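Local coordinates for protein A49R (Vaccinia virus, PDB 4D5T) that inhibits host NF-kappa-B activation by binding host BTRC, which reduces ubiquitination of the inhibitor NFKBIA and keeps p65/RELA in the cytoplasm, at residues Y107-P112 and T117-L122. Residues are numbered along the deposited sequence; the frame is centred on the assembly and turned at random.
Sequences YIMNNP and TYAEVL
M109 of helix 95-109 reaches across to Y118, A119 and L122 of helix 112-126 and carries all the closest contacts between 107-112 and 117-122. From CB its chain bends at chi2 and again at chi3. CG, set beside the backbone N (chi1 -65°), heads for the other helix and comes within 4.2 Å of L122 CD1. SD then fits against both CA and CB of A119, with A119 CA 3.9 Å away. L122 CD1 lies 3.8 Å from the same SD. The two helices follow one another in the chain of the all-helical Bcl-2-like fold, and N111 is the N-cap of helix 112-126, its OD1 accepting a bond from F114 N. The bend at chi3 (88°) turns CE of M109 aside, where it meets L122 CD1 tip to tip at 3.8 Å. CE also lies 4.2 Å from CB of Y118, whose side chain crosses M109 at about a right angle. Beyond CB the Y118 ring packs on I79, I80 and I83 of helix 76-87, with its OH hydrogen-bonded to D76. T117 CG2 sits over the centre of one ring face, 3.5 Å above the plane. M41, from a loop, touches both M109 and A119.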
ATOM      1  N   TYR A 107       5.099  -5.677   4.231  1.00 26.94           N
ATOM      2  CA  TYR A 107       5.950  -6.880   4.340  1.00 28.94           C
ATOM      3  C   TYR A 107       6.860  -6.817   5.559  1.00 30.78           C
ATOM      4  O   TYR A 107       7.129  -7.829   6.249  1.00 35.16           O
ATOM      5  CB  TYR A 107       6.814  -7.097   3.107  1.00 29.19           C
ATOM      6  CG  TYR A 107       6.132  -7.313   1.806  1.00 30.27           C
ATOM      7  CD1 TYR A 107       5.014  -8.162   1.673  1.00 30.60           C
ATOM      8  CD2 TYR A 107       6.670  -6.763   0.647  1.00 32.83           C
ATOM      9  CE1 TYR A 107       4.394  -8.361   0.441  1.00 31.25           C
ATOM     10  CE2 TYR A 107       6.043  -6.958  -0.580  1.00 34.17           C
ATOM     11  CZ  TYR A 107       4.935  -7.785  -0.671  1.00 31.72           C
ATOM     12  OH  TYR A 107       4.414  -8.012  -1.908  1.00 37.01           O
ATOM     13  N   ILE A 108       7.439  -5.639   5.796  1.00 32.54           N
ATOM     14  CA  ILE A 108       8.399  -5.452   6.875  1.00 31.23           C
ATOM     15  C   ILE A 108       7.696  -5.592   8.222  1.00 30.29           C
ATOM     16  O   ILE A 108       8.213  -6.283   9.128  1.00 30.38           O
ATOM     17  CB  ILE A 108       9.115  -4.100   6.800  1.00 30.57           C
ATOM     18  CG1 ILE A 108      10.007  -4.041   5.560  1.00 32.60           C
ATOM     19  CG2 ILE A 108       9.948  -3.861   8.071  1.00 31.41           C
ATOM     20  CD1 ILE A 108      10.624  -2.686   5.398  1.00 31.83           C
ATOM     21  N   MET A 109       6.483  -5.054   8.323  1.00 29.10           N
ATOM     22  CA  MET A 109       5.658  -5.224   9.547  1.00 29.95           C
ATOM     23  C   MET A 109       5.099  -6.636   9.731  1.00 29.92           C
ATOM     24  O   MET A 109       4.683  -7.005  10.835  1.00 29.46           O
ATOM     25  CB  MET A 109       4.511  -4.216   9.591  1.00 30.11           C
ATOM     26  CG  MET A 109       4.929  -2.747   9.719  1.00 31.17           C
ATOM     27  SD  MET A 109       5.895  -2.291  11.142  1.00 30.43           S
ATOM     28  CE  MET A 109       7.539  -2.566  10.610  1.00 28.15           C
ATOM     29  N   ASN A 110       5.130  -7.463   8.690  1.00 31.94           N
ATOM     30  CA  ASN A 110       4.820  -8.936   8.814  1.00 35.15           C
ATOM     31  C   ASN A 110       5.911  -9.703   9.592  1.00 33.99           C
ATOM     32  O   ASN A 110       5.710 -10.842   9.928  1.00 37.87           O
ATOM     33  CB  ASN A 110       4.624  -9.630   7.424  1.00 36.15           C
ATOM     34  CG  ASN A 110       3.375  -9.154   6.642  1.00 36.98           C
ATOM     35  OD1 ASN A 110       2.404  -8.649   7.203  1.00 38.16           O
ATOM     36  ND2 ASN A 110       3.410  -9.339   5.299  1.00 38.98           N
ATOM     37  N   ASN A 111       7.072  -9.069   9.831  1.00 34.57           N
ATOM     38  CA  ASN A 111       8.203  -9.643  10.636  1.00 36.19           C
ATOM     39  C   ASN A 111       8.072  -9.130  12.070  1.00 36.05           C
ATOM     40  O   ASN A 111       8.264  -7.960  12.338  1.00 34.53           O
ATOM     41  CB  ASN A 111       9.548  -9.215  10.019  1.00 36.38           C
ATOM     42  CG  ASN A 111      10.769  -9.718  10.758  1.00 39.54           C
ATOM     43  OD1 ASN A 111      11.037  -9.343  11.910  1.00 39.82           O
ATOM     44  ND2 ASN A 111      11.491 -10.637  10.120  1.00 40.32           N
ATOM     45  N   PRO A 112       7.755 -10.008  13.026  1.00 37.72           N
ATOM     46  CA  PRO A 112       7.487  -9.532  14.401  1.00 37.99           C
ATOM     47  C   PRO A 112       8.613  -8.772  15.132  1.00 39.23           C
ATOM     48  O   PRO A 112       8.316  -7.852  15.915  1.00 41.24           O
ATOM     49  CB  PRO A 112       7.229 -10.803  15.172  1.00 41.84           C
ATOM     50  CG  PRO A 112       6.791 -11.799  14.177  1.00 42.54           C
ATOM     51  CD  PRO A 112       7.468 -11.436  12.874  1.00 41.10           C
ATOM     52  N   THR A 117      10.266  -3.125  16.599  1.00 38.34           N
ATOM     53  CA  THR A 117      11.241  -2.006  16.546  1.00 39.87           C
ATOM     54  C   THR A 117      10.710  -0.726  15.819  1.00 37.94           C
ATOM     55  O   THR A 117      10.978   0.376  16.266  1.00 37.45           O
ATOM     56  CB  THR A 117      12.536  -2.472  15.848  1.00 40.35           C
ATOM     57  OG1 THR A 117      13.038  -3.643  16.502  1.00 36.44           O
ATOM     58  CG2 THR A 117      13.593  -1.354  15.837  1.00 42.17           C
ATOM     59  N   TYR A 118       9.976  -0.898  14.717  1.00 34.01           N
ATOM     60  CA  TYR A 118       9.740   0.228  13.812  1.00 34.47           C
ATOM     61  C   TYR A 118       8.279   0.635  13.661  1.00 34.05           C
ATOM     62  O   TYR A 118       8.025   1.679  13.079  1.00 31.12           O
ATOM     63  CB  TYR A 118      10.328  -0.066  12.426  1.00 35.61           C
ATOM     64  CG  TYR A 118      11.827  -0.299  12.408  1.00 34.70           C
ATOM     65  CD1 TYR A 118      12.733   0.747  12.514  1.00 36.85           C
ATOM     66  CD2 TYR A 118      12.343  -1.590  12.294  1.00 36.44           C
ATOM     67  CE1 TYR A 118      14.125   0.488  12.518  1.00 39.34           C
ATOM     68  CE2 TYR A 118      13.709  -1.860  12.346  1.00 38.94           C
ATOM     69  CZ  TYR A 118      14.608  -0.827  12.451  1.00 41.80           C
ATOM     70  OH  TYR A 118      15.995  -1.173  12.405  1.00 44.67           O
ATOM     71  N   ALA A 119       7.319  -0.065  14.301  1.00 31.44           N
ATOM     72  CA  ALA A 119       5.897   0.295  14.050  1.00 29.43           C
ATOM     73  C   ALA A 119       5.515   1.680  14.547  1.00 30.85           C
ATOM     74  O   ALA A 119       4.806   2.404  13.851  1.00 30.46           O
ATOM     75  CB  ALA A 119       4.944  -0.748  14.659  1.00 30.83           C
ATOM     76  N   GLU A 120       6.005   2.089  15.694  1.00 30.87           N
ATOM     77  CA  GLU A 120       5.653   3.414  16.235  1.00 30.63           C
ATOM     78  C   GLU A 120       6.159   4.539  15.340  1.00 31.61           C
ATOM     79  O   GLU A 120       5.418   5.503  15.070  1.00 27.38           O
ATOM     80  CB  GLU A 120       6.245   3.635  17.659  1.00 32.94           C
ATOM     81  N   VAL A 121       7.414   4.470  14.904  1.00 30.93           N
ATOM     82  CA  VAL A 121       7.910   5.538  14.061  1.00 34.98           C
ATOM     83  C   VAL A 121       7.182   5.605  12.702  1.00 31.62           C
ATOM     84  O   VAL A 121       6.856   6.701  12.256  1.00 27.75           O
ATOM     85  CB  VAL A 121       9.459   5.557  13.914  1.00 38.78           C
ATOM     86  CG1 VAL A 121       9.994   4.323  13.221  1.00 43.28           C
ATOM     87  CG2 VAL A 121       9.886   6.785  13.154  1.00 38.86           C
ATOM     88  N   LEU A 122       6.864   4.457  12.123  1.00 28.90           N
ATOM     89  CA  LEU A 122       6.103   4.446  10.873  1.00 28.69           C
ATOM     90  C   LEU A 122       4.746   5.075  11.072  1.00 27.11           C
ATOM     91  O   LEU A 122       4.321   5.882  10.239  1.00 24.90           O
ATOM     92  CB  LEU A 122       5.959   3.040  10.308  1.00 31.15           C
ATOM     93  CG  LEU A 122       7.264   2.354   9.882  1.00 31.73           C
ATOM     94  CD1 LEU A 122       6.930   0.968   9.384  1.00 32.15           C
ATOM     95  CD2 LEU A 122       7.942   3.148   8.783  1.00 34.18           C
TER